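Long-range contact in carbohydrate-binding protein (Flavonifractor plautii, PDB 6N1B), which probably removes the acetyl group from N-acetylgalactosamine of the A blood-group antigen, and here holds the blood-group B trisaccharide beside a metal site: residues L205-I219 against W271-F284. Numbering follows the deposited sequence.
With CA (calcium ion), chain C; CA (calcium ion), chain D; GLA (alpha-D-galactopyranose), chain B.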
loop_
_atom_site.group_PDB
_atom_site.type_symbol
_atom_site.label_atom_id
_atom_site.label_comp_id
_atom_site.label_asym_id
_atom_site.label_seq_id
_atom_site.Cartn_x
_atom_site.Cartn_y
_atom_site.Cartn_z
ATOM N N LEU A 205 9.586 2.278 -5.950
ATOM C CA LEU A 205 8.800 1.274 -5.273
ATOM C C LEU A 205 7.800 1.853 -4.299
ATOM O O LEU A 205 8.017 2.864 -3.634
ATOM C CB LEU A 205 9.652 0.246 -4.561
ATOM C CG LEU A 205 10.735 -0.499 -5.399
ATOM C CD1 LEU A 205 11.337 -1.587 -4.639
ATOM C CD2 LEU A 205 10.116 -1.032 -6.709
ATOM N N SER A 206 6.688 1.126 -4.174
ATOM C CA SER A 206 5.662 1.478 -3.192
ATOM C C SER A 206 5.218 2.985 -3.231
ATOM O O SER A 206 5.233 3.644 -2.187
ATOM C CB SER A 206 6.110 1.089 -1.767
ATOM O OG SER A 206 5.105 1.299 -0.789
ATOM N N PRO A 207 4.844 3.415 -4.434
ATOM C CA PRO A 207 4.322 4.825 -4.469
ATOM C C PRO A 207 3.170 5.061 -3.538
ATOM O O PRO A 207 2.265 4.187 -3.451
ATOM C CB PRO A 207 3.898 4.945 -5.965
ATOM C CG PRO A 207 3.563 3.587 -6.396
ATOM C CD PRO A 207 4.612 2.729 -5.711
ATOM N N THR A 208 3.143 6.149 -2.829
ATOM C CA THR A 208 2.052 6.446 -1.915
ATOM C C THR A 208 1.713 7.895 -2.123
ATOM O O THR A 208 2.625 8.764 -2.094
ATOM C CB THR A 208 2.370 6.014 -0.473
ATOM O OG1 THR A 208 1.328 6.389 0.405
ATOM C CG2 THR A 208 3.637 6.594 0.087
ATOM N N ILE A 209 0.434 8.204 -2.323
ATOM C CA ILE A 209 -0.042 9.534 -2.708
ATOM C C ILE A 209 -0.937 10.158 -1.661
ATOM O O ILE A 209 -1.782 9.469 -1.078
ATOM C CB ILE A 209 -0.756 9.408 -4.081
ATOM C CG1 ILE A 209 0.129 8.916 -5.187
ATOM C CG2 ILE A 209 -1.353 10.784 -4.462
ATOM C CD1 ILE A 209 0.435 7.402 -5.270
ATOM N N VAL A 210 -0.752 11.428 -1.423
ATOM C CA VAL A 210 -1.596 12.270 -0.560
ATOM C C VAL A 210 -1.835 13.572 -1.282
ATOM O O VAL A 210 -0.952 14.153 -1.895
ATOM C CB VAL A 210 -0.913 12.544 0.807
ATOM C CG1 VAL A 210 -1.661 13.611 1.639
ATOM C CG2 VAL A 210 -0.738 11.287 1.587
ATOM N N TYR A 211 -3.082 14.052 -1.197
ATOM C CA TYR A 211 -3.399 15.452 -1.554
ATOM C C TYR A 211 -3.210 16.341 -0.398
ATOM O O TYR A 211 -3.831 16.218 0.637
ATOM C CB TYR A 211 -4.829 15.551 -2.104
ATOM C CG TYR A 211 -5.080 17.016 -2.535
ATOM C CD1 TYR A 211 -4.555 17.454 -3.732
ATOM C CD2 TYR A 211 -5.817 17.902 -1.770
ATOM C CE1 TYR A 211 -4.746 18.777 -4.164
ATOM C CE2 TYR A 211 -6.056 19.208 -2.179
ATOM C CZ TYR A 211 -5.490 19.641 -3.331
ATOM O OH TYR A 211 -5.680 20.921 -3.816
ATOM N N ASP A 212 -2.223 17.287 -0.527
ATOM C CA ASP A 212 -1.967 18.308 0.457
ATOM C C ASP A 212 -2.954 19.515 0.191
ATOM O O ASP A 212 -2.757 20.215 -0.813
ATOM C CB ASP A 212 -0.512 18.753 0.378
ATOM C CG ASP A 212 -0.100 19.943 1.262
ATOM O OD1 ASP A 212 -0.904 20.729 1.627
ATOM O OD2 ASP A 212 1.180 20.051 1.539
ATOM N N ASP A 213 -3.947 19.646 1.031
ATOM C CA ASP A 213 -4.955 20.692 0.899
ATOM C C ASP A 213 -4.509 22.058 1.434
ATOM O O ASP A 213 -5.314 22.982 1.378
ATOM C CB ASP A 213 -6.253 20.217 1.565
ATOM C CG ASP A 213 -7.501 20.950 1.123
ATOM O OD1 ASP A 213 -7.557 21.662 0.073
ATOM O OD2 ASP A 213 -8.450 20.737 1.897
ATOM N N PHE A 214 -3.294 22.151 1.989
ATOM C CA PHE A 214 -2.755 23.450 2.399
ATOM C C PHE A 214 -2.103 24.123 1.165
ATOM O O PHE A 214 -2.601 25.129 0.681
ATOM C CB PHE A 214 -1.764 23.326 3.542
ATOM C CG PHE A 214 -2.443 23.043 4.832
ATOM C CD1 PHE A 214 -2.947 21.787 5.186
ATOM C CD2 PHE A 214 -2.449 23.992 5.837
ATOM C CE1 PHE A 214 -3.582 21.586 6.365
ATOM C CE2 PHE A 214 -3.052 23.740 7.082
ATOM C CZ PHE A 214 -3.550 22.539 7.358
ATOM N N ARG A 215 -1.050 23.512 0.655
ATOM C CA ARG A 215 -0.343 23.979 -0.550
ATOM C C ARG A 215 -1.157 23.742 -1.817
ATOM O O ARG A 215 -0.842 24.347 -2.839
ATOM C CB ARG A 215 1.057 23.372 -0.581
ATOM C CG ARG A 215 2.082 23.982 0.390
ATOM C CD ARG A 215 3.304 23.203 0.537
ATOM N NE ARG A 215 3.222 21.706 0.735
ATOM C CZ ARG A 215 4.275 20.925 0.504
ATOM N NH1 ARG A 215 5.548 21.543 0.324
ATOM N NH2 ARG A 215 4.058 19.751 0.972
ATOM N N ASP A 216 -2.100 22.769 -1.799
ATOM C CA ASP A 216 -2.929 22.396 -2.904
ATOM C C ASP A 216 -2.108 21.771 -4.012
ATOM O O ASP A 216 -1.882 22.261 -5.114
ATOM C CB ASP A 216 -3.814 23.508 -3.371
ATOM C CG ASP A 216 -4.895 23.796 -2.360
ATOM O OD1 ASP A 216 -5.518 22.794 -1.883
ATOM O OD2 ASP A 216 -5.155 24.938 -1.961
ATOM N N VAL A 217 -1.602 20.558 -3.652
ATOM C CA VAL A 217 -0.688 19.811 -4.545
ATOM C C VAL A 217 -0.822 18.287 -4.180
ATOM O O VAL A 217 -0.994 18.006 -2.956
ATOM C CB VAL A 217 0.768 20.338 -4.386
ATOM C CG1 VAL A 217 1.367 20.093 -3.003
ATOM C CG2 VAL A 217 1.672 19.847 -5.498
ATOM N N PHE A 218 -0.743 17.441 -5.168
ATOM C CA PHE A 218 -0.570 16.023 -4.892
ATOM C C PHE A 218 0.909 15.726 -4.614
ATOM O O PHE A 218 1.794 16.285 -5.316
ATOM C CB PHE A 218 -1.072 15.155 -6.081
ATOM C CG PHE A 218 -2.556 15.247 -6.317
ATOM C CD1 PHE A 218 -3.150 16.294 -6.985
ATOM C CD2 PHE A 218 -3.383 14.250 -5.797
ATOM C CE1 PHE A 218 -4.502 16.344 -7.221
ATOM C CE2 PHE A 218 -4.770 14.306 -6.041
ATOM C CZ PHE A 218 -5.292 15.364 -6.741
ATOM N N ILE A 219 1.172 14.817 -3.693
ATOM C CA ILE A 219 2.486 14.375 -3.334
ATOM C C ILE A 219 2.569 12.886 -3.476
ATOM O O ILE A 219 1.653 12.166 -3.014
ATOM C CB ILE A 219 2.907 14.836 -1.921
ATOM C CG1 ILE A 219 2.595 16.311 -1.696
ATOM C CG2 ILE A 219 4.341 14.504 -1.681
ATOM C CD1 ILE A 219 2.841 16.811 -0.290
ATOM N N TRP A 271 11.821 0.011 2.873
ATOM C CA TRP A 271 11.405 -0.868 1.780
ATOM C C TRP A 271 10.147 -0.401 1.107
ATOM O O TRP A 271 10.117 -0.090 -0.104
ATOM C CB TRP A 271 11.258 -2.390 2.201
ATOM C CG TRP A 271 10.835 -3.267 1.052
ATOM C CD1 TRP A 271 9.644 -3.999 0.970
ATOM C CD2 TRP A 271 11.495 -3.425 -0.219
ATOM N NE1 TRP A 271 9.598 -4.631 -0.211
ATOM C CE2 TRP A 271 10.710 -4.338 -0.974
ATOM C CE3 TRP A 271 12.738 -3.003 -0.743
ATOM C CZ2 TRP A 271 11.026 -4.740 -2.226
ATOM C CZ3 TRP A 271 13.062 -3.437 -2.018
ATOM C CH2 TRP A 271 12.243 -4.282 -2.775
ATOM N N HIS A 272 9.028 -0.328 1.847
ATOM C CA HIS A 272 7.721 0.022 1.320
ATOM C C HIS A 272 7.065 0.943 2.359
ATOM O O HIS A 272 7.431 0.940 3.538
ATOM C CB HIS A 272 6.852 -1.208 1.023
ATOM C CG HIS A 272 7.061 -1.910 -0.235
ATOM N ND1 HIS A 272 8.176 -1.787 -1.032
ATOM C CD2 HIS A 272 6.245 -2.800 -0.872
ATOM C CE1 HIS A 272 8.011 -2.539 -2.127
ATOM N NE2 HIS A 272 6.852 -3.166 -2.077
ATOM N N GLN A 273 6.065 1.737 1.947
ATOM C CA GLN A 273 5.492 2.746 2.865
ATOM C C GLN A 273 4.114 3.216 2.403
ATOM O O GLN A 273 3.782 3.111 1.231
ATOM C CB GLN A 273 6.410 3.964 2.990
ATOM C CG GLN A 273 6.733 4.659 1.650
ATOM C CD GLN A 273 7.811 3.987 0.804
ATOM O OE1 GLN A 273 8.843 3.505 1.357
ATOM N NE2 GLN A 273 7.606 3.963 -0.546
ATOM N N ASP A 274 3.374 3.747 3.400
ATOM C CA ASP A 274 2.071 4.410 3.162
ATOM C C ASP A 274 2.153 5.695 3.996
ATOM O O ASP A 274 2.551 5.703 5.142
ATOM C CB ASP A 274 0.906 3.536 3.652
ATOM C CG ASP A 274 -0.458 4.117 3.332
ATOM O OD1 ASP A 274 -0.615 4.674 2.197
ATOM O OD2 ASP A 274 -1.390 3.961 4.145
ATOM N N VAL A 275 1.652 6.747 3.371
ATOM C CA VAL A 275 1.600 8.107 4.036
ATOM C C VAL A 275 0.166 8.604 4.099
ATOM O O VAL A 275 -0.613 8.403 3.176
ATOM C CB VAL A 275 2.488 9.121 3.304
ATOM C CG1 VAL A 275 2.452 10.505 3.967
ATOM C CG2 VAL A 275 3.927 8.612 3.215
ATOM N N GLN A 276 -0.169 9.297 5.196
ATOM C CA GLN A 276 -1.431 10.029 5.326
ATOM C C GLN A 276 -1.138 11.438 5.837
ATOM O O GLN A 276 -0.300 11.596 6.711
ATOM C CB GLN A 276 -2.363 9.347 6.319
ATOM C CG GLN A 276 -2.921 8.010 5.880
ATOM C CD GLN A 276 -4.086 8.183 4.988
ATOM O OE1 GLN A 276 -5.215 8.465 5.440
ATOM N NE2 GLN A 276 -3.856 8.116 3.641
ATOM N N TYR A 277 -1.899 12.421 5.322
ATOM C CA TYR A 277 -2.004 13.682 6.067
ATOM C C TYR A 277 -3.142 13.459 7.143
ATOM O O TYR A 277 -4.243 13.026 6.716
ATOM C CB TYR A 277 -2.257 14.911 5.204
ATOM C CG TYR A 277 -2.258 16.137 6.073
ATOM C CD1 TYR A 277 -1.049 16.729 6.565
ATOM C CD2 TYR A 277 -3.473 16.714 6.468
ATOM C CE1 TYR A 277 -1.076 17.815 7.464
ATOM C CE2 TYR A 277 -3.500 17.819 7.301
ATOM C CZ TYR A 277 -2.358 18.339 7.820
ATOM O OH TYR A 277 -2.354 19.398 8.680
ATOM N N VAL A 278 -2.855 13.813 8.377
ATOM C CA VAL A 278 -3.805 13.601 9.477
ATOM C C VAL A 278 -4.190 14.971 10.013
ATOM O O VAL A 278 -3.477 15.572 10.817
ATOM C CB VAL A 278 -3.220 12.698 10.540
ATOM C CG1 VAL A 278 -4.272 12.492 11.641
ATOM C CG2 VAL A 278 -2.769 11.352 9.997
ATOM N N PRO A 279 -5.352 15.505 9.606
ATOM C CA PRO A 279 -5.764 16.826 10.047
ATOM C C PRO A 279 -5.749 17.028 11.592
ATOM O O PRO A 279 -5.326 18.054 12.105
ATOM C CB PRO A 279 -7.174 16.984 9.497
ATOM C CG PRO A 279 -7.104 16.216 8.192
ATOM C CD PRO A 279 -6.277 14.994 8.615
ATOM N N ASP A 280 -6.211 15.998 12.310
ATOM C CA ASP A 280 -6.282 16.118 13.796
ATOM C C ASP A 280 -4.953 16.309 14.451
ATOM O O ASP A 280 -4.878 16.890 15.533
ATOM C CB ASP A 280 -7.007 14.876 14.358
ATOM C CG ASP A 280 -7.383 14.959 15.807
ATOM O OD1 ASP A 280 -7.915 15.978 16.223
ATOM O OD2 ASP A 280 -7.211 13.991 16.482
ATOM N N LEU A 281 -3.854 15.842 13.791
ATOM C CA LEU A 281 -2.494 15.965 14.259
ATOM C C LEU A 281 -1.719 17.039 13.605
ATOM O O LEU A 281 -0.583 17.310 14.033
ATOM C CB LEU A 281 -1.726 14.631 14.093
ATOM C CG LEU A 281 -2.438 13.409 14.833
ATOM C CD1 LEU A 281 -1.623 12.170 14.444
ATOM C CD2 LEU A 281 -2.448 13.596 16.305
ATOM N N LYS A 282 -2.253 17.690 12.615
ATOM C CA LYS A 282 -1.589 18.772 11.872
ATOM C C LYS A 282 -0.279 18.273 11.318
ATOM O O LYS A 282 0.734 19.020 11.298
ATOM C CB LYS A 282 -1.490 20.006 12.669
ATOM C CG LYS A 282 -2.865 20.584 13.109
ATOM C CD LYS A 282 -2.652 21.845 14.037
ATOM C CE LYS A 282 -3.736 22.886 13.909
ATOM N NZ LYS A 282 -4.559 22.790 15.111
ATOM N N GLU A 283 -0.214 17.042 10.813
ATOM C CA GLU A 283 1.016 16.480 10.279
ATOM C C GLU A 283 0.799 15.347 9.366
ATOM O O GLU A 283 -0.292 14.716 9.349
ATOM C CB GLU A 283 2.006 16.072 11.362
ATOM C CG GLU A 283 1.572 14.898 12.131
ATOM C CD GLU A 283 2.334 14.564 13.421
ATOM O OE1 GLU A 283 3.367 15.168 13.716
ATOM O OE2 GLU A 283 1.823 13.549 14.088
ATOM N N PHE A 284 1.828 15.067 8.559
ATOM C CA PHE A 284 1.904 13.834 7.792
ATOM C C PHE A 284 2.425 12.717 8.715
ATOM O O PHE A 284 3.309 12.936 9.547
ATOM C CB PHE A 284 2.810 13.969 6.551
ATOM C CG PHE A 284 2.405 15.018 5.593
ATOM C CD1 PHE A 284 2.755 16.349 5.749
ATOM C CD2 PHE A 284 1.683 14.687 4.468
ATOM C CE1 PHE A 284 2.330 17.342 4.829
ATOM C CE2 PHE A 284 1.255 15.609 3.537
ATOM C CZ PHE A 284 1.570 16.942 3.725
HETATM CA CA CA C . 6.155 -4.407 -3.611
HETATM CA CA CA D . -2.516 5.114 0.764
HETATM C C1 GLA B . 10.291 -7.803 -4.691
HETATM C C2 GLA B . 9.006 -6.960 -4.988
HETATM C C3 GLA B . 8.925 -6.672 -6.496
HETATM C C4 GLA B . 10.240 -6.001 -7.038
HETATM C C5 GLA B . 11.489 -6.801 -6.554
HETATM C C6 GLA B . 12.744 -6.048 -6.735
HETATM O O2 GLA B . 7.864 -7.797 -4.570
HETATM O O3 GLA B . 7.577 -5.829 -6.862
HETATM O O4 GLA B . 10.220 -4.717 -6.538
HETATM O O5 GLA B . 11.470 -7.005 -5.073
HETATM O O6 GLA B . 13.960 -6.833 -6.369
HETATM O O HOH W 1 -1.509 7.287 0.903
HETATM O O HOH W 2 -3.364 5.154 2.949
HETATM O O HOH W 3 7.140 -6.094 -3.178
HETATM O O HOH W 4 4.392 -5.007 -2.531
HETATM O O HOH W 5 5.755 -5.965 -5.030
HETATM O O HOH W 6 7.770 -3.682 -4.818
#
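Ser206 and Thr208 meet Gln273 and Val275 where the first strands of two successive four-stranded antiparallel sheets run side by side, apparently blades of a five-bladed beta-propeller. Strands 207-212 and 272-278 are nearly parallel, bridged by side-chain hydroxyls. Ser206 OG accepts an almost straight bond from Gln273 N (2.9 Å, 174°), and Thr208 OG1 takes Val275 N at 3.0 Å; short hydroxyl side chains suit the junction, placing an acceptor at the neighbouring backbone. With CG swung between its backbone N and carbonyl carbon (chi1 57°), Gln273 bends back so NE2 reaches Ser206 O at 2.9 Å, from above the carbonyl plane. Ser206 CB lies over one face of the His272 ring, whose NE2 binds one calcium ion at 2.1 Å; ND1 donates to Trp271 O, fixing the ring's rotation. Asp274 OD1 binds another calcium ion, with Phe339 a further polar partner of its side chain. Nearer the ligand, Leu205 CD1 packs on Trp271 CH2 (3.4 Å), both lining the glycan pocket. Farther out, branched Val210 packs CG1 against Tyr277 CB and the edge of Phe284. On strand 116-126, Asp120 shares the ion of His272 and Asp122 that of Asp274; Arg336 of strand 333-342 touches both His272 and Asp274.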